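Local coordinates for GTP-sensing transcriptional pleiotropic repressor CodY (Clostridioides difficile, PDB 5N0L), which senses nutrients as a transcriptional regulator, binding isoleucine in its GAF domain and probably responding to GTP as well, to repress many genes, at residues L92-G97 against Y114-P119; H108-K113 against S133-S138. All coordinates share one frame; numbering follows the deposited sequence.

Interaction 1 of 2, residues L92-G97 against Y114-P119; sequences LENLNG and YTTVVP
Four backbone hydrogen bonds join strand 92-95 to the 114-119 part of strand 114-122, and a fifth runs from the backbone N-H of Asn94 to a side-chain hydroxyl, that of Thr116. Leu92 and Val117 form a regular antiparallel hydrogen-bonded pair: Leu92 N reaches Val117 O at 2.9 Å, nearly straight at 173°, and Val117 N returns to Leu92 O in the carbonyl plane. Leu95 and Thr115 repeat the pattern, but the bond from Leu95 N to Thr115 O, 2.8 Å long, is bent to 141°. This goes with a G1 beta bulge: Asn94 and Leu95 both face Thr115, and Asn94, the inserted residue, has positive phi. Asn94 N, badly angled for Thr115 O, donates instead to Thr116 OG1 (3.3 Å, 171°); that hydroxyl lies anti to the carbonyl carbon of Thr116. Beyond the bulge the amide of Asn96 lies nearly parallel to the Tyr114 ring, with Asn96 ND2 3.9 Å from CE1 of Tyr114, over one face near the rim. A hydrogen bond from this ND2 to Lys113 O holds the amide there. Leu92, Leu95, Thr115 and Val117 share one face of the sheet, where helix 100-103 packs on the two leucines; on the other, helix 141-158 meets Glu93 and Thr116. Strand 92-95 is one of two edge strands in the chain's five-stranded antiparallel GAF sheet, and strand 125-134 flanks 114-122 on its far side.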
loop_
_atom_site.group_PDB
_atom_site.type_symbol
_atom_site.label_atom_id
_atom_site.label_comp_id
_atom_site.label_asym_id
_atom_site.label_seq_id
_atom_site.Cartn_x
_atom_site.Cartn_y
_atom_site.Cartn_z
ATOM N N LEU A 92 -19.896 26.019 -4.890
ATOM C CA LEU A 92 -20.294 27.252 -5.518
ATOM C C LEU A 92 -20.928 26.928 -6.838
ATOM O O LEU A 92 -20.278 26.482 -7.829
ATOM C CB LEU A 92 -19.090 28.154 -5.691
ATOM C CG LEU A 92 -19.453 29.507 -6.296
ATOM C CD1 LEU A 92 -20.434 30.362 -5.450
ATOM C CD2 LEU A 92 -18.184 30.310 -6.527
ATOM N N GLU A 93 -22.280 27.120 -6.928
ATOM C CA GLU A 93 -22.931 26.700 -8.170
ATOM C C GLU A 93 -23.297 27.810 -9.043
ATOM O O GLU A 93 -23.729 28.854 -8.574
ATOM C CB GLU A 93 -24.114 25.770 -7.980
ATOM C CG GLU A 93 -25.249 26.243 -7.211
ATOM C CD GLU A 93 -26.594 25.634 -7.704
ATOM O OE1 GLU A 93 -26.781 24.661 -8.513
ATOM O OE2 GLU A 93 -27.527 26.230 -7.274
ATOM N N ASN A 94 -23.163 27.579 -10.345
ATOM C CA ASN A 94 -23.619 28.502 -11.369
ATOM C C ASN A 94 -23.072 29.875 -11.281
ATOM O O ASN A 94 -23.761 30.851 -11.391
ATOM C CB ASN A 94 -25.211 28.535 -11.420
ATOM C CG ASN A 94 -25.777 27.250 -11.823
ATOM O OD1 ASN A 94 -26.785 26.729 -11.217
ATOM N ND2 ASN A 94 -25.195 26.693 -12.856
ATOM N N LEU A 95 -21.756 29.976 -11.035
ATOM C CA LEU A 95 -21.104 31.182 -11.156
ATOM C C LEU A 95 -21.219 31.589 -12.655
ATOM O O LEU A 95 -21.006 30.758 -13.575
ATOM C CB LEU A 95 -19.601 30.885 -10.740
ATOM C CG LEU A 95 -18.681 32.026 -10.686
ATOM C CD1 LEU A 95 -19.085 32.965 -9.572
ATOM C CD2 LEU A 95 -17.271 31.448 -10.372
ATOM N N ASN A 96 -21.650 32.837 -12.881
ATOM C CA ASN A 96 -22.049 33.441 -14.176
ATOM C C ASN A 96 -22.119 35.006 -13.853
ATOM O O ASN A 96 -22.141 35.354 -12.719
ATOM C CB ASN A 96 -23.466 32.799 -14.458
ATOM C CG ASN A 96 -24.142 33.253 -15.756
ATOM O OD1 ASN A 96 -25.148 33.950 -15.666
ATOM N ND2 ASN A 96 -23.679 32.837 -16.940
ATOM N N GLY A 97 -22.195 36.000 -14.710
ATOM C CA GLY A 97 -21.524 36.181 -15.818
ATOM C C GLY A 97 -20.346 37.038 -15.193
ATOM O O GLY A 97 -19.300 36.471 -15.011
ATOM N N TYR A 114 -21.684 28.971 -17.333
ATOM C CA TYR A 114 -22.014 28.593 -15.981
ATOM C C TYR A 114 -20.904 27.734 -15.490
ATOM O O TYR A 114 -20.585 26.742 -16.142
ATOM C CB TYR A 114 -23.309 27.733 -15.953
ATOM C CG TYR A 114 -24.528 28.535 -16.484
ATOM C CD1 TYR A 114 -25.265 29.312 -15.612
ATOM C CD2 TYR A 114 -24.895 28.493 -17.798
ATOM C CE1 TYR A 114 -26.342 30.053 -16.085
ATOM C CE2 TYR A 114 -25.992 29.223 -18.298
ATOM C CZ TYR A 114 -26.695 30.030 -17.423
ATOM O OH TYR A 114 -27.847 30.713 -17.883
ATOM N N THR A 115 -20.387 28.100 -14.347
ATOM C CA THR A 115 -19.299 27.346 -13.725
ATOM C C THR A 115 -19.633 26.938 -12.281
ATOM O O THR A 115 -20.112 27.770 -11.477
ATOM C CB THR A 115 -18.010 28.228 -13.768
ATOM O OG1 THR A 115 -17.712 28.483 -15.151
ATOM C CG2 THR A 115 -16.846 27.403 -13.046
ATOM N N THR A 116 -19.449 25.668 -11.982
ATOM C CA THR A 116 -19.593 25.133 -10.679
ATOM C C THR A 116 -18.238 24.678 -10.108
ATOM O O THR A 116 -17.472 23.981 -10.805
ATOM C CB THR A 116 -20.609 24.005 -10.726
ATOM O OG1 THR A 116 -21.915 24.622 -11.030
ATOM C CG2 THR A 116 -20.684 23.222 -9.407
ATOM N N VAL A 117 -18.006 25.039 -8.880
ATOM C CA VAL A 117 -16.724 24.754 -8.162
ATOM C C VAL A 117 -16.998 23.973 -6.893
ATOM O O VAL A 117 -17.762 24.423 -5.955
ATOM C CB VAL A 117 -15.991 26.056 -7.867
ATOM C CG1 VAL A 117 -14.601 25.747 -7.233
ATOM C CG2 VAL A 117 -15.870 26.940 -9.116
ATOM N N VAL A 118 -16.473 22.752 -6.912
ATOM C CA VAL A 118 -16.719 21.791 -5.852
ATOM C C VAL A 118 -15.436 21.473 -5.119
ATOM O O VAL A 118 -14.522 20.872 -5.762
ATOM C CB VAL A 118 -17.327 20.502 -6.356
ATOM C CG1 VAL A 118 -17.670 19.575 -5.180
ATOM C CG2 VAL A 118 -18.546 20.823 -7.234
ATOM N N PRO A 119 -15.404 21.778 -3.807
ATOM C CA PRO A 119 -14.207 21.352 -3.029
ATOM C C PRO A 119 -14.048 19.846 -3.006
ATOM O O PRO A 119 -15.009 19.070 -2.872
ATOM C CB PRO A 119 -14.464 21.903 -1.635
ATOM C CG PRO A 119 -15.320 23.137 -1.868
ATOM C CD PRO A 119 -16.216 22.748 -3.025
#

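Interaction 2 of 2, residues H108-K113 against S133-S138; sequences HGRLQK and SRYSNS. With ILE (isoleucine), chain G.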
loop_
_atom_site.group_PDB
_atom_site.type_symbol
_atom_site.label_atom_id
_atom_site.label_comp_id
_atom_site.label_asym_id
_atom_site.label_seq_id
_atom_site.Cartn_x
_atom_site.Cartn_y
_atom_site.Cartn_z
ATOM N N HIS A 108 -12.582 37.013 -19.481
ATOM C CA HIS A 108 -13.354 38.112 -20.113
ATOM C C HIS A 108 -14.162 37.820 -21.429
ATOM O O HIS A 108 -15.237 38.484 -21.680
ATOM C CB HIS A 108 -12.563 39.431 -20.202
ATOM C CG HIS A 108 -13.270 40.575 -19.528
ATOM N ND1 HIS A 108 -14.558 40.958 -19.877
ATOM C CD2 HIS A 108 -12.918 41.360 -18.476
ATOM C CE1 HIS A 108 -14.957 41.946 -19.090
ATOM N NE2 HIS A 108 -13.976 42.215 -18.239
ATOM N N GLY A 109 -13.738 36.851 -22.255
ATOM C CA GLY A 109 -14.671 36.433 -23.379
ATOM C C GLY A 109 -15.667 35.285 -23.064
ATOM O O GLY A 109 -16.349 34.778 -23.969
ATOM N N ARG A 110 -15.747 34.843 -21.804
ATOM C CA ARG A 110 -16.402 33.554 -21.483
ATOM C C ARG A 110 -17.380 33.773 -20.321
ATOM O O ARG A 110 -17.589 32.898 -19.493
ATOM C CB ARG A 110 -15.353 32.487 -21.109
ATOM C CG ARG A 110 -14.401 32.141 -22.239
ATOM C CD ARG A 110 -13.465 30.993 -21.909
ATOM N NE ARG A 110 -12.377 31.288 -20.943
ATOM C CZ ARG A 110 -11.080 31.424 -21.245
ATOM N NH1 ARG A 110 -10.209 31.633 -20.278
ATOM N NH2 ARG A 110 -10.647 31.383 -22.500
ATOM N N LEU A 111 -17.994 34.955 -20.273
ATOM C CA LEU A 111 -18.755 35.364 -19.082
ATOM C C LEU A 111 -20.140 34.813 -19.159
ATOM O O LEU A 111 -20.823 34.837 -18.120
ATOM C CB LEU A 111 -18.797 36.885 -18.843
ATOM C CG LEU A 111 -17.366 37.503 -18.658
ATOM C CD1 LEU A 111 -17.500 39.011 -18.501
ATOM C CD2 LEU A 111 -16.667 36.864 -17.452
ATOM N N GLN A 112 -20.533 34.321 -20.336
ATOM C CA GLN A 112 -21.889 33.658 -20.533
ATOM C C GLN A 112 -21.923 32.212 -20.036
ATOM O O GLN A 112 -22.927 31.549 -19.993
ATOM C CB GLN A 112 -22.406 33.703 -21.969
ATOM C CG GLN A 112 -21.763 34.637 -22.947
ATOM C CD GLN A 112 -20.612 33.948 -23.673
ATOM O OE1 GLN A 112 -20.848 33.329 -24.747
ATOM N NE2 GLN A 112 -19.358 34.022 -23.089
ATOM N N LYS A 113 -20.825 31.673 -19.604
ATOM C CA LYS A 113 -20.780 30.323 -19.117
ATOM C C LYS A 113 -21.274 30.190 -17.660
ATOM O O LYS A 113 -21.360 31.156 -16.925
ATOM C CB LYS A 113 -19.311 29.820 -19.168
ATOM C CG LYS A 113 -18.879 29.788 -20.624
ATOM C CD LYS A 113 -17.483 29.194 -20.781
ATOM C CE LYS A 113 -17.517 27.718 -20.727
ATOM N NZ LYS A 113 -16.208 27.020 -21.020
ATOM N N SER A 133 -17.674 23.451 -16.158
ATOM C CA SER A 133 -18.076 24.649 -16.871
ATOM C C SER A 133 -18.683 24.396 -18.215
ATOM O O SER A 133 -18.245 23.533 -18.921
ATOM C CB SER A 133 -16.917 25.595 -16.987
ATOM O OG SER A 133 -17.228 26.831 -17.594
ATOM N N ARG A 134 -19.811 25.089 -18.547
ATOM C CA ARG A 134 -20.473 24.859 -19.798
ATOM C C ARG A 134 -21.313 26.085 -20.203
ATOM O O ARG A 134 -21.613 26.985 -19.394
ATOM C CB ARG A 134 -21.321 23.568 -19.756
ATOM C CG ARG A 134 -22.578 23.803 -18.866
ATOM C CD ARG A 134 -23.248 22.489 -18.717
ATOM N NE ARG A 134 -24.558 22.577 -17.963
ATOM C CZ ARG A 134 -25.188 21.511 -17.504
ATOM N NH1 ARG A 134 -24.757 20.280 -17.699
ATOM N NH2 ARG A 134 -26.434 21.695 -16.884
ATOM N N TYR A 135 -21.636 26.138 -21.452
ATOM C CA TYR A 135 -22.445 27.207 -22.031
ATOM C C TYR A 135 -23.944 26.760 -21.848
ATOM O O TYR A 135 -24.231 25.603 -21.635
ATOM C CB TYR A 135 -22.253 27.371 -23.519
ATOM C CG TYR A 135 -20.807 28.006 -23.856
ATOM C CD1 TYR A 135 -20.655 29.343 -23.777
ATOM C CD2 TYR A 135 -19.769 27.210 -24.147
ATOM C CE1 TYR A 135 -19.445 29.986 -23.987
ATOM C CE2 TYR A 135 -18.541 27.806 -24.412
ATOM C CZ TYR A 135 -18.379 29.164 -24.292
ATOM O OH TYR A 135 -17.140 29.776 -24.519
ATOM N N SER A 136 -24.741 27.788 -21.918
ATOM C CA SER A 136 -26.247 27.657 -22.266
ATOM C C SER A 136 -27.101 27.196 -21.073
ATOM O O SER A 136 -28.144 27.814 -20.817
ATOM C CB SER A 136 -26.444 26.786 -23.504
ATOM O OG SER A 136 -27.805 26.790 -24.052
ATOM N N ASN A 137 -26.778 26.125 -20.426
ATOM C CA ASN A 137 -27.537 25.523 -19.303
ATOM C C ASN A 137 -26.931 25.662 -17.955
ATOM O O ASN A 137 -25.862 25.080 -17.657
ATOM C CB ASN A 137 -27.867 24.053 -19.627
ATOM C CG ASN A 137 -28.840 23.927 -20.853
ATOM O OD1 ASN A 137 -29.987 24.479 -20.841
ATOM N ND2 ASN A 137 -28.404 23.184 -21.890
ATOM N N SER A 138 -27.669 26.239 -17.010
ATOM C CA SER A 138 -27.290 26.171 -15.653
ATOM C C SER A 138 -27.300 24.735 -15.122
ATOM O O SER A 138 -27.972 23.830 -15.689
ATOM C CB SER A 138 -28.229 27.040 -14.833
ATOM O OG SER A 138 -29.570 26.588 -15.142
HETATM N N ILE G . -11.667 28.886 -18.592
HETATM C CA ILE G . -12.420 27.797 -17.900
HETATM C C ILE G . -13.392 27.163 -18.861
HETATM O O ILE G . -14.154 27.890 -19.495
HETATM C CB ILE G . -13.118 28.344 -16.673
HETATM C CG1 ILE G . -12.059 28.793 -15.655
HETATM C CG2 ILE G . -13.908 27.274 -15.998
HETATM C CD1 ILE G . -11.389 27.675 -14.878
HETATM O OXT ILE G . -13.309 25.965 -19.033
HETATM O O HOH W 1 -16.773 32.212 -25.749
HETATM O O HOH W 2 -24.019 30.281 -22.228
HETATM O O HOH W 3 -17.117 24.391 -21.363
#
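Lys113 and Tyr135 bury the most surface here, with Ser133 next, and together they bring the loop 108-113 over the end of strand 125-134 at the isoleucine pocket. The aliphatic part of Lys113 crosses the Tyr135 ring obliquely. Lys113 CG sits over one face, 3.7 Å from the centroid of the Tyr135 ring and 24° off the normal, a CH-pi contact; CD follows toward CZ and the hydroxyl. A bend at chi3 (80°) then takes Lys113 CE to 3.3 Å from Ser133 OG and delivers NZ to the ligand. Lys113 NZ donates to the carboxylate O of isoleucine at 2.7 Å, pairs with Asp63 in a salt bridge, and gives a further bond to a water that donates in turn to Ser133 O. Three acceptors thus grip the buried ammonium, which would be expected to stay protonated. Asp63 also takes a hydrogen bond with the Tyr135 hydroxyl, so the aromatic ring and the lysine it packs on share a partner. A second water donates to both Tyr135 OH and Gly109 O, tying the ring's tip to the loop, while Gln112 OE1 lies at the ring edge, 3.7 Å from Tyr135 CE1. Ser133 turns its hydroxyl to Thr115 and rests Ser133 CB 3.6 Å from CG2 of the ligand isoleucine. Arg110, held by a salt bridge to Glu107, brings Arg110 NE within 3.4 Å of the ligand N without a hydrogen bond. The loop, ending in a type I turn from Arg110 to Lys113, runs from helix 100-103 into strand 114-122, whose neighbour 125-134 also pairs through Ser133 with strand 43-48.

How the interactions relate
From the N terminus, strand 92-95 comes first, and interaction 1 closes the loop that leads through helix 100-103 and the ligand-binding turn back to strand 114-122. Interaction 2 starts within that loop, at 108-113, and closes on 133-138 after the chain has run along 114-122 and returned along 125-134. The two closures therefore cross rather than nest. They meet directly: Tyr114 N lies 2.9 Å from Arg134 O, a probable hydrogen bond between neighbouring strands, and the Tyr114 ring also packs against Asn137. Through them the edge strand 92-95, strands 114-122 and 125-134, and the isoleucine pocket are joined at one end of the sheet.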